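Local coordinates for protein tumor necrosis factor receptor superfamily member 16 (Rattus norvegicus, PDB 4F42) that probably relays neurotrophin binding at the cell surface to intracellular signalling partners through its death domain, at residues E17-R26 with I39-R50. Residues are numbered along the deposited sequence; the frame is centred on the assembly and turned at random.
With MNB (5-mercapto-2-nitro-benzoic acid), chain B.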
ATOM      1  N   GLU A  17      -1.850  -0.023  -6.805  1.00 26.07           N
ATOM      2  CA  GLU A  17      -1.211   1.295  -6.921  1.00 26.13           C
ATOM      3  C   GLU A  17      -2.153   2.371  -7.460  1.00 26.30           C
ATOM      4  O   GLU A  17      -2.147   3.505  -6.982  1.00 26.37           O
ATOM      5  CB  GLU A  17       0.023   1.215  -7.822  1.00 25.90           C
ATOM      6  CG  GLU A  17       1.255   0.642  -7.152  1.00 25.45           C
ATOM      7  CD  GLU A  17       2.345   0.285  -8.145  1.00 25.22           C
ATOM      8  OE1 GLU A  17       2.358   0.859  -9.248  1.00 24.55           O
ATOM      9  OE2 GLU A  17       3.191  -0.574  -7.822  1.00 25.81           O
ATOM     10  N   LYS A  18      -2.951   2.007  -8.460  1.00 26.68           N
ATOM     11  CA  LYS A  18      -3.904   2.925  -9.078  1.00 26.91           C
ATOM     12  C   LYS A  18      -4.926   3.409  -8.058  1.00 26.34           C
ATOM     13  O   LYS A  18      -5.266   4.579  -8.035  1.00 26.31           O
ATOM     14  CB  LYS A  18      -4.610   2.256 -10.259  1.00 27.13           C
ATOM     15  CG  LYS A  18      -5.343   3.224 -11.193  1.00 30.20           C
ATOM     16  CD  LYS A  18      -4.452   3.681 -12.350  1.00 34.21           C
ATOM     17  CE  LYS A  18      -5.235   4.506 -13.376  1.00 36.49           C
ATOM     18  NZ  LYS A  18      -6.117   3.659 -14.240  1.00 36.86           N
ATOM     19  N   LEU A  19      -5.391   2.503  -7.208  1.00 25.77           N
ATOM     20  CA  LEU A  19      -6.435   2.814  -6.232  1.00 25.27           C
ATOM     21  C   LEU A  19      -5.917   3.640  -5.069  1.00 24.93           C
ATOM     22  O   LEU A  19      -6.698   4.290  -4.366  1.00 24.54           O
ATOM     23  CB  LEU A  19      -7.109   1.524  -5.727  1.00 24.95           C
ATOM     24  CG  LEU A  19      -8.007   0.828  -6.754  1.00 24.89           C
ATOM     25  CD1 LEU A  19      -8.326  -0.589  -6.313  1.00 24.66           C
ATOM     26  CD2 LEU A  19      -9.287   1.626  -7.015  1.00 23.64           C
ATOM     27  N   LEU A  20      -4.599   3.606  -4.874  1.00 25.04           N
ATOM     28  CA  LEU A  20      -3.950   4.356  -3.799  1.00 25.51           C
ATOM     29  C   LEU A  20      -3.420   5.722  -4.250  1.00 26.32           C
ATOM     30  O   LEU A  20      -2.650   6.367  -3.530  1.00 26.42           O
ATOM     31  CB  LEU A  20      -2.846   3.520  -3.150  1.00 25.09           C
ATOM     32  CG  LEU A  20      -3.265   2.169  -2.563  1.00 24.53           C
ATOM     33  CD1 LEU A  20      -2.044   1.365  -2.125  1.00 23.15           C
ATOM     34  CD2 LEU A  20      -4.246   2.344  -1.425  1.00 22.63           C
ATOM     35  N   ASN A  21      -3.863   6.156  -5.432  1.00 27.39           N
ATOM     36  CA  ASN A  21      -3.533   7.463  -5.999  1.00 28.62           C
ATOM     37  C   ASN A  21      -4.010   8.626  -5.133  1.00 28.42           C
ATOM     38  O   ASN A  21      -4.765   8.431  -4.173  1.00 28.73           O
ATOM     39  CB  ASN A  21      -4.075   7.603  -7.442  1.00 29.32           C
ATOM     40  CG  ASN A  21      -5.615   7.632  -7.514  1.00 31.67           C
ATOM     41  OD1 ASN A  21      -6.276   8.460  -6.877  1.00 34.44           O
ATOM     42  ND2 ASN A  21      -6.181   6.741  -8.326  1.00 34.24           N
ATOM     43  N   GLY A  22      -3.571   9.833  -5.487  1.00 28.41           N
ATOM     44  CA  GLY A  22      -3.901  11.032  -4.724  1.00 27.72           C
ATOM     45  C   GLY A  22      -3.110  10.965  -3.444  1.00 27.50           C
ATOM     46  O   GLY A  22      -1.906  10.706  -3.477  1.00 27.23           O
ATOM     47  N   ASP A  23      -3.797  11.161  -2.319  1.00 27.20           N
ATOM     48  CA  ASP A  23      -3.162  11.092  -1.004  1.00 27.23           C
ATOM     49  C   ASP A  23      -3.433   9.794  -0.240  1.00 26.24           C
ATOM     50  O   ASP A  23      -2.955   9.626   0.883  1.00 26.70           O
ATOM     51  CB  ASP A  23      -3.561  12.296  -0.148  1.00 27.93           C
ATOM     52  CG  ASP A  23      -3.182  13.624  -0.795  1.00 30.66           C
ATOM     53  OD1 ASP A  23      -1.968  13.881  -0.998  1.00 31.18           O
ATOM     54  OD2 ASP A  23      -4.116  14.410  -1.092  1.00 33.90           O
ATOM     55  N   THR A  24      -4.174   8.873  -0.842  1.00 24.88           N
ATOM     56  CA  THR A  24      -4.536   7.629  -0.162  1.00 23.72           C
ATOM     57  C   THR A  24      -3.306   6.843   0.324  1.00 23.09           C
ATOM     58  O   THR A  24      -3.322   6.268   1.418  1.00 22.75           O
ATOM     59  CB  THR A  24      -5.456   6.752  -1.034  1.00 23.66           C
ATOM     60  OG1 THR A  24      -6.476   7.571  -1.622  1.00 24.04           O
ATOM     61  CG2 THR A  24      -6.121   5.685  -0.196  1.00 23.46           C
ATOM     62  N   TRP A  25      -2.233   6.851  -0.471  1.00 22.42           N
ATOM     63  CA  TRP A  25      -0.996   6.159  -0.096  1.00 21.71           C
ATOM     64  C   TRP A  25      -0.390   6.737   1.186  1.00 21.81           C
ATOM     65  O   TRP A  25       0.153   5.996   2.012  1.00 21.75           O
ATOM     66  CB  TRP A  25       0.023   6.167  -1.243  1.00 21.36           C
ATOM     67  CG  TRP A  25       0.632   7.505  -1.532  1.00 20.25           C
ATOM     68  CD1 TRP A  25       0.096   8.500  -2.294  1.00 19.44           C
ATOM     69  CD2 TRP A  25       1.895   7.998  -1.060  1.00 19.36           C
ATOM     70  NE1 TRP A  25       0.942   9.578  -2.329  1.00 19.55           N
ATOM     71  CE2 TRP A  25       2.057   9.295  -1.584  1.00 18.86           C
ATOM     72  CE3 TRP A  25       2.908   7.463  -0.250  1.00 18.53           C
ATOM     73  CZ2 TRP A  25       3.188  10.072  -1.323  1.00 18.24           C
ATOM     74  CZ3 TRP A  25       4.029   8.238   0.013  1.00 17.74           C
ATOM     75  CH2 TRP A  25       4.158   9.528  -0.521  1.00 18.24           C
ATOM     76  N   ARG A  26      -0.496   8.055   1.349  1.00 21.53           N
ATOM     77  CA  ARG A  26      -0.062   8.721   2.586  1.00 21.63           C
ATOM     78  C   ARG A  26      -0.873   8.250   3.802  1.00 21.13           C
ATOM     79  O   ARG A  26      -0.309   7.932   4.845  1.00 21.51           O
ATOM     80  CB  ARG A  26      -0.124  10.246   2.440  1.00 21.43           C
ATOM     81  CG  ARG A  26       0.666  10.792   1.238  1.00 22.87           C
ATOM     82  CD  ARG A  26       0.679  12.317   1.197  1.00 24.87           C
ATOM     83  NE  ARG A  26       1.256  12.843   2.434  1.00 28.89           N
ATOM     84  CZ  ARG A  26       2.514  13.267   2.568  1.00 29.59           C
ATOM     85  NH1 ARG A  26       3.347  13.268   1.528  1.00 29.45           N
ATOM     86  NH2 ARG A  26       2.933  13.704   3.747  1.00 29.46           N
ATOM     87  N   ILE A  39       7.273   9.343   5.209  1.00 18.98           N
ATOM     88  CA  ILE A  39       6.327   9.408   4.081  1.00 18.66           C
ATOM     89  C   ILE A  39       6.757  10.469   3.065  1.00 18.80           C
ATOM     90  O   ILE A  39       6.852  10.186   1.871  1.00 18.96           O
ATOM     91  CB  ILE A  39       4.872   9.690   4.549  1.00 18.48           C
ATOM     92  CG1 ILE A  39       4.423   8.633   5.558  1.00 19.03           C
ATOM     93  CG2 ILE A  39       3.920   9.737   3.361  1.00 18.22           C
ATOM     94  CD1 ILE A  39       3.050   8.864   6.156  1.00 18.66           C
ATOM     95  N   ASP A  40       7.018  11.684   3.544  1.00 18.94           N
ATOM     96  CA  ASP A  40       7.507  12.767   2.694  1.00 19.34           C
ATOM     97  C   ASP A  40       8.760  12.369   1.901  1.00 19.20           C
ATOM     98  O   ASP A  40       8.951  12.846   0.793  1.00 19.72           O
ATOM     99  CB  ASP A  40       7.802  14.034   3.514  1.00 19.67           C
ATOM    100  CG  ASP A  40       6.544  14.725   4.035  1.00 21.00           C
ATOM    101  OD1 ASP A  40       5.445  14.537   3.460  1.00 22.10           O
ATOM    102  OD2 ASP A  40       6.669  15.474   5.031  1.00 22.08           O
ATOM    103  N   SER A  41       9.593  11.489   2.455  1.00 18.75           N
ATOM    104  CA  SER A  41      10.790  11.019   1.762  1.00 18.18           C
ATOM    105  C   SER A  41      10.477  10.263   0.469  1.00 18.34           C
ATOM    106  O   SER A  41      11.329  10.195  -0.429  1.00 18.37           O
ATOM    107  CB  SER A  41      11.648  10.145   2.678  1.00 18.10           C
ATOM    108  OG  SER A  41      11.302   8.770   2.564  1.00 18.06           O
ATOM    109  N   PHE A  42       9.270   9.697   0.368  1.00 17.89           N
ATOM    110  CA  PHE A  42       8.899   8.896  -0.811  1.00 17.61           C
ATOM    111  C   PHE A  42       8.378   9.768  -1.931  1.00 17.89           C
ATOM    112  O   PHE A  42       8.258   9.315  -3.067  1.00 17.94           O
ATOM    113  CB  PHE A  42       7.867   7.807  -0.473  1.00 17.30           C
ATOM    114  CG  PHE A  42       8.429   6.650   0.310  1.00 15.91           C
ATOM    115  CD1 PHE A  42       9.285   5.734  -0.287  1.00 16.05           C
ATOM    116  CD2 PHE A  42       8.090   6.469   1.643  1.00 14.94           C
ATOM    117  CE1 PHE A  42       9.820   4.660   0.443  1.00 15.10           C
ATOM    118  CE2 PHE A  42       8.606   5.396   2.374  1.00 14.26           C
ATOM    119  CZ  PHE A  42       9.474   4.496   1.774  1.00 13.41           C
ATOM    120  N   THR A  43       8.070  11.021  -1.610  1.00 18.22           N
ATOM    121  CA  THR A  43       7.567  11.959  -2.606  1.00 18.69           C
ATOM    122  C   THR A  43       8.644  12.325  -3.624  1.00 18.60           C
ATOM    123  O   THR A  43       8.340  12.864  -4.683  1.00 18.53           O
ATOM    124  CB  THR A  43       7.008  13.249  -1.970  1.00 18.90           C
ATOM    125  OG1 THR A  43       8.076  14.016  -1.394  1.00 18.90           O
ATOM    126  CG2 THR A  43       5.958  12.917  -0.908  1.00 19.71           C
ATOM    127  N   HIS A  44       9.894  12.015  -3.286  1.00 18.68           N
ATOM    128  CA  HIS A  44      11.045  12.225  -4.162  1.00 18.81           C
ATOM    129  C   HIS A  44      11.152  11.169  -5.246  1.00 18.89           C
ATOM    130  O   HIS A  44      11.915  11.328  -6.200  1.00 19.10           O
ATOM    131  CB  HIS A  44      12.327  12.307  -3.337  1.00 18.60           C
ATOM    132  CG  HIS A  44      12.366  13.516  -2.464  1.00 19.77           C
ATOM    133  ND1 HIS A  44      13.052  14.657  -2.807  1.00 20.50           N
ATOM    134  CD2 HIS A  44      11.728  13.793  -1.301  1.00 20.44           C
ATOM    135  CE1 HIS A  44      12.864  15.577  -1.876  1.00 21.49           C
ATOM    136  NE2 HIS A  44      12.061  15.077  -0.954  1.00 21.17           N
ATOM    137  N   GLU A  45      10.375  10.105  -5.108  1.00 18.72           N
ATOM    138  CA  GLU A  45      10.378   9.044  -6.091  1.00 19.09           C
ATOM    139  C   GLU A  45       9.433   9.392  -7.227  1.00 19.06           C
ATOM    140  O   GLU A  45       8.528  10.208  -7.053  1.00 19.00           O
ATOM    141  CB  GLU A  45       9.985   7.715  -5.448  1.00 18.91           C
ATOM    142  CG  GLU A  45      10.839   7.323  -4.271  1.00 19.50           C
ATOM    143  CD  GLU A  45      12.305   7.139  -4.624  1.00 22.81           C
ATOM    144  OE1 GLU A  45      12.619   6.802  -5.793  1.00 22.81           O
ATOM    145  OE2 GLU A  45      13.148   7.332  -3.717  1.00 24.35           O
ATOM    146  N   ALA A  46       9.665   8.788  -8.393  1.00 19.26           N
ATOM    147  CA  ALA A  46       8.756   8.928  -9.535  1.00 19.27           C
ATOM    148  C   ALA A  46       7.390   8.319  -9.198  1.00 19.25           C
ATOM    149  O   ALA A  46       6.354   8.892  -9.526  1.00 19.01           O
ATOM    150  CB  ALA A  46       9.352   8.281 -10.788  1.00 18.92           C
ATOM    151  N   CYS A  47       7.405   7.160  -8.538  1.00 19.42           N
ATOM    152  CA  CYS A  47       6.183   6.505  -8.079  1.00 19.47           C
ATOM    153  C   CYS A  47       6.210   6.323  -6.568  1.00 19.23           C
ATOM    154  O   CYS A  47       6.712   5.315  -6.072  1.00 19.15           O
ATOM    155  CB  CYS A  47       6.013   5.163  -8.777  1.00 19.46           C
ATOM    156  SG  CYS A  47       6.250   5.264 -10.571  1.00 21.85           S
ATOM    157  N   PRO A  48       5.678   7.309  -5.826  1.00 19.43           N
ATOM    158  CA  PRO A  48       5.723   7.251  -4.366  1.00 19.30           C
ATOM    159  C   PRO A  48       4.998   6.031  -3.789  1.00 19.38           C
ATOM    160  O   PRO A  48       5.525   5.397  -2.872  1.00 19.50           O
ATOM    161  CB  PRO A  48       5.056   8.557  -3.938  1.00 19.23           C
ATOM    162  CG  PRO A  48       5.212   9.466  -5.113  1.00 19.78           C
ATOM    163  CD  PRO A  48       5.092   8.573  -6.306  1.00 19.41           C
ATOM    164  N   VAL A  49       3.827   5.697  -4.327  1.00 19.23           N
ATOM    165  CA  VAL A  49       3.084   4.518  -3.870  1.00 19.56           C
ATOM    166  C   VAL A  49       3.910   3.243  -4.058  1.00 19.58           C
ATOM    167  O   VAL A  49       4.111   2.481  -3.117  1.00 19.54           O
ATOM    168  CB  VAL A  49       1.718   4.340  -4.598  1.00 19.62           C
ATOM    169  CG1 VAL A  49       0.820   3.444  -3.778  1.00 19.73           C
ATOM    170  CG2 VAL A  49       1.029   5.692  -4.844  1.00 20.44           C
ATOM    171  N   ARG A  50       4.392   3.024  -5.279  1.00 19.88           N
ATOM    172  CA  ARG A  50       5.213   1.856  -5.587  1.00 20.36           C
ATOM    173  C   ARG A  50       6.464   1.775  -4.703  1.00 20.46           C
ATOM    174  O   ARG A  50       6.813   0.700  -4.205  1.00 20.32           O
ATOM    175  CB  ARG A  50       5.606   1.860  -7.060  1.00 20.44           C
ATOM    176  CG  ARG A  50       6.528   0.722  -7.461  1.00 20.73           C
ATOM    177  CD  ARG A  50       6.754   0.739  -8.952  1.00 22.84           C
ATOM    178  NE  ARG A  50       5.507   0.547  -9.694  1.00 24.22           N
ATOM    179  CZ  ARG A  50       5.398   0.598 -11.022  1.00 25.57           C
ATOM    180  NH1 ARG A  50       6.466   0.847 -11.784  1.00 24.29           N
ATOM    181  NH2 ARG A  50       4.209   0.398 -11.591  1.00 25.61           N
TER
HETATM  182  C6  MNB B 101       1.902   6.150 -11.156  1.00 34.05           C
HETATM  183  C1  MNB B 101       0.777   5.331 -11.167  1.00 35.81           C
HETATM  184  C2  MNB B 101       0.943   3.838 -11.242  1.00 35.92           C
HETATM  185  C3  MNB B 101       2.245   3.336 -11.298  1.00 34.82           C
HETATM  186  C4  MNB B 101       3.335   4.205 -11.285  1.00 34.25           C
HETATM  187  C5  MNB B 101       3.172   5.591 -11.213  1.00 33.39           C
HETATM  188  S5  MNB B 101       4.535   6.610 -11.220  1.00 30.45           S
HETATM  189  C10 MNB B 101      -0.554   6.013 -11.099  1.00 37.17           C
HETATM  190  O12 MNB B 101      -1.346   5.897 -12.056  1.00 38.38           O
HETATM  191  O11 MNB B 101      -0.825   6.697 -10.088  1.00 38.82           O
HETATM  192  N7  MNB B 101      -0.149   2.928 -11.262  1.00 36.39           N
HETATM  193  O9  MNB B 101      -0.018   1.775 -11.682  1.00 34.94           O
HETATM  194  O8  MNB B 101      -1.249   3.272 -10.866  1.00 37.00           O
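Glu17 OE1 accepts from two donors of one guanidinium: Arg50 NH2 at 3.0 Å, on the syn lone pair, and Arg50 NE at 3.2 Å, also on the syn side but tilted out of the carboxylate plane. Because NE also reaches Glu17 OE2, with an N-H...O angle of 163°, the grip is side-on, the two flat groups turned 52° apart. Arg50 NH2 has a second carboxylate in Glu14, and the bound 5-mercapto-2-nitro-benzoic acid turns a ring edge, with C4, to one guanidinium face near its rim. With an alanine in place of Arg50, Glu17 and Glu14 would probably lose their shared cation and the ligand the group beside its ring edge.

Between the charged ends lies an apolar centre built round Trp25, within the helical bundle of the death domain. With its CG wedged between backbone N and carbonyl carbon (chi1 71°), the indole reaches across to 39-43, one face against Pro48, whose CB makes a CH-pi contact 3.8 Å from the centroid of the Trp25 six-membered ring. Arg26 CG backs the opposite face, Thr43 CG2 meets the edge, and Ile39 CG2 touches Trp25 CZ3 at 3.7 Å. Val49 straddles the joint, CG1 on Leu20 CB and CG2 on the indole base.

At the far end Arg26, bent at chi3, lays its guanidinium over Ile39 CG2 and sends NH2 to Asp40 OD1 at 2.7 Å. One salt bridge thus joins helix 10-19 to helix 48-56, the other helix 24-32 to helix 36-41, with the apolar packing of Trp25 between them.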